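Local coordinates for long form salivary protein D7L (Phlebotomus duboscqi, PDB 6MT7), which binds cysteinyl leukotrienes and a stable thromboxane A2 analogue, sequestering host mediators and modulating blood feeding by female sand flies, at residues R16-Q21 against V46-L51; W34-P37 against D41-C44. All coordinates share one frame; numbering follows the deposited sequence.

Following the chain from the N terminus, helix 8-21 supplies the first half of contact 1 at 16-21, and helix 40-52 supplies the second half at 46-51, so that this contact closes a loop of 24 intervening residues. Contact 2 lies wholly within that loop, near its C-terminal end, and ends on the same closing helix: the loop segment 34-37, which follows helix 28-32, packs on 41-44, only a few residues further on. The centres of the two contacts are about 10 Å apart, and they touch where Val-46 CG2 meets Leu-36 CD1 at 3.8 Å. Together they tie helix 8-21 and the 34-37 loop to helix 40-52, and both line the pocket that holds the Triton X-100 fragment.

Contact 1 (R16-Q21 against V46-L51); sequences RTCQRQ and VKCVWL. With TRT (fragment of triton X-100), chain C.
SG of Cys-18 and SG of Cys-48 are joined at 2.1 Å in a disulfide between two helix segments that run nearly antiparallel, at 148°, with axes 9.0 Å apart. SG of Cys-48 lies anti to its backbone N and SG of Cys-18 anti to its carbonyl carbon; these different first torsions bring the sulfurs together across the gap between the axes. CB of Cys-18 packs on CG2 of Val-49 at 3.7 Å, and OE1 of Gln-21 comes within 3.7 Å of SG of Cys-48.

CG1 of Val-49 lies 3.7 Å from TRT C10. Gln-19 turns its amide to the polyether, and NE2 donates a nearly straight hydrogen bond to TRT O21 (3.3 Å, 166°). OE1 of this amide receives a bent bond from NH1 of Arg-16 at 3.0 Å, in the guanidinium plane but tilted out of the carbonyl plane; with the Tyr-45 OH bond to NE2 it probably restrains the amide. Trp-50 presents one ring face to methyl TRT C7, offset toward the rim.

The chemistry implies a covalently fixed helix pair, a PBP/GOBP-family feature, whose pocket side offers one amide donor, Gln-19 NE2, to the polyether and apolar surface to the hydrophobic end.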
ATOM      1  N   ARG A  16      -4.544   4.641  -3.141  1.00  7.54           N
ATOM      2  CA  ARG A  16      -4.430   5.012  -4.545  1.00  6.46           C
ATOM      3  C   ARG A  16      -4.141   3.801  -5.420  1.00  6.13           C
ATOM      4  O   ARG A  16      -4.721   3.657  -6.505  1.00  6.16           O
ATOM      5  CB  ARG A  16      -3.343   6.072  -4.706  1.00  6.35           C
ATOM      6  CG  ARG A  16      -3.671   7.402  -4.010  1.00  6.50           C
ATOM      7  CD  ARG A  16      -4.704   8.222  -4.806  1.00 12.74           C
ATOM      8  NE  ARG A  16      -4.215   8.546  -6.145  1.00 11.28           N
ATOM      9  CZ  ARG A  16      -4.900   8.315  -7.265  1.00 23.26           C
ATOM     10  NH1 ARG A  16      -6.107   7.767  -7.203  1.00 29.06           N
ATOM     11  NH2 ARG A  16      -4.380   8.631  -8.449  1.00 18.00           N
ATOM     12  N   THR A  17      -3.259   2.912  -4.964  1.00  6.04           N
ATOM     13  CA  THR A  17      -2.953   1.718  -5.746  1.00  5.99           C
ATOM     14  C   THR A  17      -4.198   0.865  -5.945  1.00  6.56           C
ATOM     15  O   THR A  17      -4.472   0.393  -7.061  1.00  5.93           O
ATOM     16  CB  THR A  17      -1.843   0.928  -5.053  1.00  5.95           C
ATOM     17  OG1 THR A  17      -0.651   1.722  -5.061  1.00  7.18           O
ATOM     18  CG2 THR A  17      -1.572  -0.419  -5.743  1.00  5.95           C
ATOM     19  N   CYS A  18      -4.978   0.678  -4.880  1.00  6.23           N
ATOM     20  CA  CYS A  18      -6.193  -0.117  -5.002  1.00  5.77           C
ATOM     21  C   CYS A  18      -7.240   0.561  -5.880  1.00  6.46           C
ATOM     22  O   CYS A  18      -7.993  -0.130  -6.579  1.00  6.97           O
ATOM     23  CB  CYS A  18      -6.738  -0.411  -3.607  1.00  5.73           C
ATOM     24  SG  CYS A  18      -5.598  -1.540  -2.773  1.00  6.17           S
ATOM     25  N   GLN A  19      -7.320   1.896  -5.840  1.00  5.94           N
ATOM     26  CA  GLN A  19      -8.223   2.611  -6.739  1.00  6.05           C
ATOM     27  C   GLN A  19      -7.811   2.427  -8.188  1.00  6.09           C
ATOM     28  O   GLN A  19      -8.666   2.291  -9.075  1.00 11.49           O
ATOM     29  CB  GLN A  19      -8.241   4.092  -6.390  1.00  6.22           C
ATOM     30  CG  GLN A  19      -9.045   4.404  -5.150  1.00  7.46           C
ATOM     31  CD  GLN A  19      -8.728   5.782  -4.614  1.00 16.83           C
ATOM     32  OE1 GLN A  19      -8.214   6.644  -5.337  1.00 16.15           O
ATOM     33  NE2 GLN A  19      -9.017   5.996  -3.337  1.00 16.08           N
ATOM     34  N   ARG A  20      -6.504   2.427  -8.455  1.00  7.74           N
ATOM     35  CA  ARG A  20      -6.071   2.202  -9.830  1.00 12.92           C
ATOM     36  C   ARG A  20      -6.373   0.781 -10.280  1.00 12.07           C
ATOM     37  O   ARG A  20      -6.706   0.556 -11.448  1.00 14.77           O
ATOM     38  CB  ARG A  20      -4.582   2.512  -9.964  1.00 11.53           C
ATOM     39  CG  ARG A  20      -4.295   4.010  -9.916  1.00 11.77           C
ATOM     40  CD  ARG A  20      -2.992   4.324 -10.580  1.00 10.68           C
ATOM     41  NE  ARG A  20      -2.621   5.730 -10.459  1.00 13.42           N
ATOM     42  CZ  ARG A  20      -2.924   6.663 -11.354  1.00 10.96           C
ATOM     43  NH1 ARG A  20      -3.621   6.335 -12.438  1.00 11.26           N
ATOM     44  NH2 ARG A  20      -2.510   7.912 -11.172  1.00 11.04           N
ATOM     45  N   GLN A  21      -6.281  -0.187  -9.375  1.00  6.77           N
ATOM     46  CA  GLN A  21      -6.579  -1.558  -9.755  1.00  6.57           C
ATOM     47  C   GLN A  21      -8.067  -1.799  -9.983  1.00 12.81           C
ATOM     48  O   GLN A  21      -8.422  -2.830 -10.560  1.00 12.22           O
ATOM     49  CB  GLN A  21      -6.002  -2.510  -8.703  1.00  7.22           C
ATOM     50  CG  GLN A  21      -4.469  -2.394  -8.693  1.00 10.43           C
ATOM     51  CD  GLN A  21      -3.748  -3.349  -7.759  1.00 12.37           C
ATOM     52  OE1 GLN A  21      -4.365  -4.123  -7.011  1.00 15.16           O
ATOM     53  NE2 GLN A  21      -2.418  -3.290  -7.797  1.00  9.32           N
ATOM     54  N   VAL A  46     -12.061  -3.027  -1.043  1.00  5.66           N
ATOM     55  CA  VAL A  46     -11.864  -3.028   0.405  1.00  5.76           C
ATOM     56  C   VAL A  46     -10.837  -4.086   0.804  1.00  6.24           C
ATOM     57  O   VAL A  46      -9.919  -3.823   1.590  1.00  5.78           O
ATOM     58  CB  VAL A  46     -13.219  -3.231   1.115  1.00  6.46           C
ATOM     59  CG1 VAL A  46     -13.016  -3.658   2.581  1.00  5.96           C
ATOM     60  CG2 VAL A  46     -14.059  -1.929   1.024  1.00  5.96           C
ATOM     61  N   LYS A  47     -10.961  -5.298   0.255  1.00  5.83           N
ATOM     62  CA  LYS A  47      -9.948  -6.317   0.516  1.00  6.19           C
ATOM     63  C   LYS A  47      -8.562  -5.841   0.094  1.00  5.65           C
ATOM     64  O   LYS A  47      -7.582  -6.024   0.825  1.00  5.72           O
ATOM     65  CB  LYS A  47     -10.285  -7.609  -0.222  1.00  5.62           C
ATOM     66  CG  LYS A  47      -9.249  -8.678   0.013  1.00  5.69           C
ATOM     67  CD  LYS A  47      -9.603  -9.992  -0.679  1.00 13.37           C
ATOM     68  CE  LYS A  47      -8.549 -11.060  -0.395  1.00 18.71           C
ATOM     69  NZ  LYS A  47      -8.761 -12.280  -1.246  1.00 21.95           N
ATOM     70  N   CYS A  48      -8.469  -5.234  -1.092  1.00  5.60           N
ATOM     71  CA  CYS A  48      -7.192  -4.733  -1.591  1.00  5.61           C
ATOM     72  C   CYS A  48      -6.569  -3.747  -0.616  1.00  5.66           C
ATOM     73  O   CYS A  48      -5.359  -3.801  -0.359  1.00  5.70           O
ATOM     74  CB  CYS A  48      -7.395  -4.070  -2.961  1.00  7.43           C
ATOM     75  SG  CYS A  48      -5.914  -3.322  -3.765  1.00  8.20           S
ATOM     76  N   VAL A  49      -7.373  -2.827  -0.073  1.00  5.70           N
ATOM     77  CA  VAL A  49      -6.811  -1.804   0.807  1.00  5.77           C
ATOM     78  C   VAL A  49      -6.332  -2.427   2.115  1.00  5.83           C
ATOM     79  O   VAL A  49      -5.235  -2.113   2.595  1.00  6.94           O
ATOM     80  CB  VAL A  49      -7.822  -0.670   1.057  1.00  5.85           C
ATOM     81  CG1 VAL A  49      -7.278   0.300   2.101  1.00  5.96           C
ATOM     82  CG2 VAL A  49      -8.120   0.083  -0.243  1.00  5.84           C
ATOM     83  N   TRP A  50      -7.130  -3.320   2.709  1.00  6.33           N
ATOM     84  CA  TRP A  50      -6.659  -4.018   3.910  1.00  6.92           C
ATOM     85  C   TRP A  50      -5.327  -4.702   3.640  1.00  7.87           C
ATOM     86  O   TRP A  50      -4.391  -4.612   4.446  1.00  6.01           O
ATOM     87  CB  TRP A  50      -7.671  -5.065   4.373  1.00  6.00           C
ATOM     88  CG  TRP A  50      -8.874  -4.583   5.114  1.00  6.10           C
ATOM     89  CD1 TRP A  50     -10.177  -4.767   4.746  1.00  9.15           C
ATOM     90  CD2 TRP A  50      -8.907  -3.898   6.377  1.00  9.39           C
ATOM     91  NE1 TRP A  50     -11.017  -4.225   5.686  1.00  8.44           N
ATOM     92  CE2 TRP A  50     -10.264  -3.688   6.699  1.00  9.00           C
ATOM     93  CE3 TRP A  50      -7.923  -3.442   7.262  1.00 11.96           C
ATOM     94  CZ2 TRP A  50     -10.665  -3.030   7.870  1.00 12.38           C
ATOM     95  CZ3 TRP A  50      -8.325  -2.783   8.422  1.00  7.87           C
ATOM     96  CH2 TRP A  50      -9.685  -2.590   8.713  1.00  9.62           C
ATOM     97  N   LEU A  51      -5.218  -5.372   2.490  1.00  5.86           N
ATOM     98  CA  LEU A  51      -3.988  -6.071   2.135  1.00  5.90           C
ATOM     99  C   LEU A  51      -2.837  -5.090   1.942  1.00  5.89           C
ATOM    100  O   LEU A  51      -1.730  -5.297   2.458  1.00  6.48           O
ATOM    101  CB  LEU A  51      -4.211  -6.890   0.858  1.00  7.18           C
ATOM    102  CG  LEU A  51      -2.998  -7.561   0.201  1.00  9.12           C
ATOM    103  CD1 LEU A  51      -2.443  -8.656   1.082  1.00 11.43           C
ATOM    104  CD2 LEU A  51      -3.383  -8.117  -1.184  1.00 11.68           C
TER
HETATM  105  C25 TRT C 301      -7.769  11.651  -5.735  1.00 34.71           C
HETATM  106  O24 TRT C 301      -7.434  11.098  -4.466  1.00 38.21           O
HETATM  107  C23 TRT C 301      -8.503  10.369  -3.862  1.00 32.88           C
HETATM  108  C22 TRT C 301      -7.902   9.542  -2.733  1.00 36.26           C
HETATM  109  O21 TRT C 301      -8.898   8.919  -1.921  1.00 26.62           O
HETATM  110  C20 TRT C 301      -8.243   8.237  -0.858  1.00 23.53           C
HETATM  111  C19 TRT C 301      -9.277   7.717   0.124  1.00 12.66           C
HETATM  112  O18 TRT C 301      -9.728   6.437  -0.308  1.00 15.22           O
HETATM  113  C17 TRT C 301     -11.138   6.385  -0.251  1.00 11.02           C
HETATM  114  C16 TRT C 301     -11.590   5.535   0.919  1.00 13.94           C
HETATM  115  O15 TRT C 301     -11.530   4.142   0.592  1.00 14.09           O
HETATM  116  C12 TRT C 301     -11.491   3.213   1.616  1.00  7.83           C
HETATM  117  C13 TRT C 301     -12.028   3.516   2.863  1.00  7.15           C
HETATM  118  C14 TRT C 301     -11.988   2.576   3.900  1.00  6.58           C
HETATM  119  C11 TRT C 301     -10.910   1.969   1.408  1.00  8.46           C
HETATM  120  C10 TRT C 301     -10.872   1.033   2.437  1.00  7.60           C
HETATM  121  C9  TRT C 301     -11.404   1.325   3.687  1.00  6.38           C
HETATM  122  C6  TRT C 301     -11.334   0.291   4.773  1.00  9.42           C
HETATM  123  C8  TRT C 301     -12.721  -0.335   4.857  1.00 11.88           C
HETATM  124  C7  TRT C 301     -10.358  -0.809   4.371  1.00  8.70           C
HETATM  125  C5  TRT C 301     -11.012   0.948   6.135  1.00 11.03           C
HETATM  126  C1  TRT C 301      -9.615   1.499   6.502  1.00 17.49           C
HETATM  127  C2  TRT C 301      -8.895   2.274   5.405  1.00 22.53           C
HETATM  128  C4  TRT C 301      -9.806   2.448   7.678  1.00 20.06           C
HETATM  129  C3  TRT C 301      -8.658   0.426   7.004  1.00 19.11           C

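Contact 2 (W34-P37 against D41-C44); sequences WNLP and DTHC. With TRT (fragment of triton X-100), chain C.
The loop between helix 28-32 and helix 40-52 forms one wall of the ligand pocket, and contact 2 is where this loop folds back on the first turn of the second helix. Thr-42 is the residue that meets it, its CA lying 6.3 Å from CA of Leu-36. Its methyl, anti to the backbone N, reaches toward the loop and sits 3.9 Å (CG2) from CB of Leu-36, the two side chains crossing obliquely. Pro-37 meets the same threonine at about a right angle, its CD 3.8 Å from OG1 of Thr-42. Pro-37 O lies 3.1 Å from Thr-42 CB. The distance from Pro-37 O to Thr-42 OG1 is 3.4 Å, but the angle is poor and the two are not hydrogen-bonded. The hydroxyl is bonded elsewhere, to Asp-39 OD1 and to Trp-31 NE1, which ties the start of helix 40-52 to helix 28-32.

The loop begins with a Schellman motif that ends helix 28-32, in which Trp-34, with positive phi (61°), is the C-prime residue: Asn-35 N bonds to Glu-30 O and Trp-34 N to Trp-31 O. This reversal carries the indole of Trp-34 to the ligand, where one face lies against TRT C16, 3.7 Å above the ring plane and offset toward its rim; CZ3 of Trp-34 approaches TRT C13 at 3.5 Å. Arg-113 makes a cation-pi contact with the same indole, and Phe-15 meets it edge-to-face. Trp-34 probably contributes to leukotriene C4 binding, as in related proteins.

Leu-36 serves two neighbours: CB packs on Thr-42 CG2, while CD1 reaches TRT C8 at 3.7 Å.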
ATOM      1  N   TRP A  34     -15.590   8.551   0.821  1.00  7.70           N
ATOM      2  CA  TRP A  34     -15.590   7.669   1.992  1.00  9.17           C
ATOM      3  C   TRP A  34     -16.944   6.991   2.159  1.00  8.44           C
ATOM      4  O   TRP A  34     -17.484   6.887   3.264  1.00  8.28           O
ATOM      5  CB  TRP A  34     -15.174   8.432   3.249  1.00  7.85           C
ATOM      6  CG  TRP A  34     -13.731   8.821   3.138  1.00  7.74           C
ATOM      7  CD1 TRP A  34     -13.218   9.916   2.498  1.00 14.25           C
ATOM      8  CD2 TRP A  34     -12.616   8.077   3.619  1.00  8.49           C
ATOM      9  NE1 TRP A  34     -11.846   9.910   2.584  1.00 10.49           N
ATOM     10  CE2 TRP A  34     -11.452   8.785   3.256  1.00 11.12           C
ATOM     11  CE3 TRP A  34     -12.486   6.880   4.329  1.00  7.48           C
ATOM     12  CZ2 TRP A  34     -10.177   8.340   3.592  1.00 11.51           C
ATOM     13  CZ3 TRP A  34     -11.216   6.437   4.654  1.00 12.08           C
ATOM     14  CH2 TRP A  34     -10.080   7.162   4.280  1.00 11.73           C
ATOM     15  N   ASN A  35     -17.491   6.534   1.039  1.00  7.51           N
ATOM     16  CA  ASN A  35     -18.708   5.737   1.002  1.00  7.48           C
ATOM     17  C   ASN A  35     -18.376   4.442   0.279  1.00  8.00           C
ATOM     18  O   ASN A  35     -17.797   4.478  -0.810  1.00  6.95           O
ATOM     19  CB  ASN A  35     -19.834   6.496   0.286  1.00  7.72           C
ATOM     20  CG  ASN A  35     -21.107   5.687   0.180  1.00 10.92           C
ATOM     21  OD1 ASN A  35     -21.408   4.874   1.053  1.00 12.32           O
ATOM     22  ND2 ASN A  35     -21.865   5.904  -0.890  1.00  8.87           N
ATOM     23  N   LEU A  36     -18.744   3.301   0.876  1.00  6.99           N
ATOM     24  CA  LEU A  36     -18.341   1.987   0.377  1.00  6.67           C
ATOM     25  C   LEU A  36     -19.587   1.165   0.082  1.00  6.62           C
ATOM     26  O   LEU A  36     -20.036   0.381   0.932  1.00  6.64           O
ATOM     27  CB  LEU A  36     -17.450   1.261   1.385  1.00  6.59           C
ATOM     28  CG  LEU A  36     -16.131   1.947   1.726  1.00  6.61           C
ATOM     29  CD1 LEU A  36     -15.391   1.124   2.777  1.00  7.54           C
ATOM     30  CD2 LEU A  36     -15.267   2.141   0.490  1.00  8.68           C
ATOM     31  N   PRO A  37     -20.164   1.303  -1.110  1.00  6.58           N
ATOM     32  CA  PRO A  37     -21.421   0.610  -1.412  1.00  6.55           C
ATOM     33  C   PRO A  37     -21.260  -0.899  -1.474  1.00  8.82           C
ATOM     34  O   PRO A  37     -20.170  -1.444  -1.662  1.00  6.22           O
ATOM     35  CB  PRO A  37     -21.818   1.171  -2.789  1.00  6.56           C
ATOM     36  CG  PRO A  37     -21.057   2.474  -2.913  1.00  6.72           C
ATOM     37  CD  PRO A  37     -19.760   2.208  -2.198  1.00  6.61           C
ATOM     38  N   ASP A  41     -17.260  -4.765  -6.916  1.00  6.83           N
ATOM     39  CA  ASP A  41     -16.001  -4.042  -7.084  1.00  7.63           C
ATOM     40  C   ASP A  41     -15.586  -3.354  -5.787  1.00  5.49           C
ATOM     41  O   ASP A  41     -14.392  -3.312  -5.455  1.00  5.82           O
ATOM     42  CB  ASP A  41     -16.107  -3.043  -8.236  1.00  7.42           C
ATOM     43  CG  ASP A  41     -15.973  -3.719  -9.597  1.00 15.18           C
ATOM     44  OD1 ASP A  41     -15.596  -4.910  -9.624  1.00 22.34           O
ATOM     45  OD2 ASP A  41     -16.235  -3.068 -10.619  1.00 17.16           O
ATOM     46  N   THR A  42     -16.556  -2.839  -5.026  1.00  5.86           N
ATOM     47  CA  THR A  42     -16.227  -2.250  -3.726  1.00  6.27           C
ATOM     48  C   THR A  42     -15.741  -3.313  -2.745  1.00  5.62           C
ATOM     49  O   THR A  42     -14.812  -3.068  -1.963  1.00  6.36           O
ATOM     50  CB  THR A  42     -17.435  -1.517  -3.138  1.00  5.84           C
ATOM     51  OG1 THR A  42     -17.877  -0.501  -4.037  1.00  5.94           O
ATOM     52  CG2 THR A  42     -17.065  -0.845  -1.817  1.00  5.99           C
ATOM     53  N   HIS A  43     -16.357  -4.499  -2.760  1.00  5.55           N
ATOM     54  CA  HIS A  43     -15.854  -5.583  -1.918  1.00  5.53           C
ATOM     55  C   HIS A  43     -14.375  -5.817  -2.179  1.00  5.48           C
ATOM     56  O   HIS A  43     -13.579  -5.916  -1.245  1.00  5.75           O
ATOM     57  CB  HIS A  43     -16.616  -6.888  -2.162  1.00  5.46           C
ATOM     58  CG  HIS A  43     -18.098  -6.788  -1.962  1.00 12.34           C
ATOM     59  ND1 HIS A  43     -18.973  -7.741  -2.442  1.00  9.56           N
ATOM     60  CD2 HIS A  43     -18.860  -5.856  -1.340  1.00  8.89           C
ATOM     61  CE1 HIS A  43     -20.209  -7.400  -2.124  1.00  9.28           C
ATOM     62  NE2 HIS A  43     -20.169  -6.259  -1.458  1.00  5.64           N
ATOM     63  N   CYS A  44     -13.989  -5.932  -3.453  1.00  5.46           N
ATOM     64  CA  CYS A  44     -12.602  -6.270  -3.735  1.00  9.51           C
ATOM     65  C   CYS A  44     -11.676  -5.082  -3.546  1.00  5.69           C
ATOM     66  O   CYS A  44     -10.508  -5.267  -3.183  1.00  6.25           O
ATOM     67  CB  CYS A  44     -12.474  -6.849  -5.145  1.00 10.99           C
ATOM     68  SG  CYS A  44     -13.151  -8.545  -5.194  1.00 12.48           S
TER
HETATM   69  C25 TRT C 301      -7.769  11.651  -5.735  1.00 34.71           C
HETATM   70  O24 TRT C 301      -7.434  11.098  -4.466  1.00 38.21           O
HETATM   71  C23 TRT C 301      -8.503  10.369  -3.862  1.00 32.88           C
HETATM   72  C22 TRT C 301      -7.902   9.542  -2.733  1.00 36.26           C
HETATM   73  O21 TRT C 301      -8.898   8.919  -1.921  1.00 26.62           O
HETATM   74  C20 TRT C 301      -8.243   8.237  -0.858  1.00 23.53           C
HETATM   75  C19 TRT C 301      -9.277   7.717   0.124  1.00 12.66           C
HETATM   76  O18 TRT C 301      -9.728   6.437  -0.308  1.00 15.22           O
HETATM   77  C17 TRT C 301     -11.138   6.385  -0.251  1.00 11.02           C
HETATM   78  C16 TRT C 301     -11.590   5.535   0.919  1.00 13.94           C
HETATM   79  O15 TRT C 301     -11.530   4.142   0.592  1.00 14.09           O
HETATM   80  C12 TRT C 301     -11.491   3.213   1.616  1.00  7.83           C
HETATM   81  C13 TRT C 301     -12.028   3.516   2.863  1.00  7.15           C
HETATM   82  C14 TRT C 301     -11.988   2.576   3.900  1.00  6.58           C
HETATM   83  C11 TRT C 301     -10.910   1.969   1.408  1.00  8.46           C
HETATM   84  C10 TRT C 301     -10.872   1.033   2.437  1.00  7.60           C
HETATM   85  C9  TRT C 301     -11.404   1.325   3.687  1.00  6.38           C
HETATM   86  C6  TRT C 301     -11.334   0.291   4.773  1.00  9.42           C
HETATM   87  C8  TRT C 301     -12.721  -0.335   4.857  1.00 11.88           C
HETATM   88  C7  TRT C 301     -10.358  -0.809   4.371  1.00  8.70           C
HETATM   89  C5  TRT C 301     -11.012   0.948   6.135  1.00 11.03           C
HETATM   90  C1  TRT C 301      -9.615   1.499   6.502  1.00 17.49           C
HETATM   91  C2  TRT C 301      -8.895   2.274   5.405  1.00 22.53           C
HETATM   92  C4  TRT C 301      -9.806   2.448   7.678  1.00 20.06           C
HETATM   93  C3  TRT C 301      -8.658   0.426   7.004  1.00 19.11           C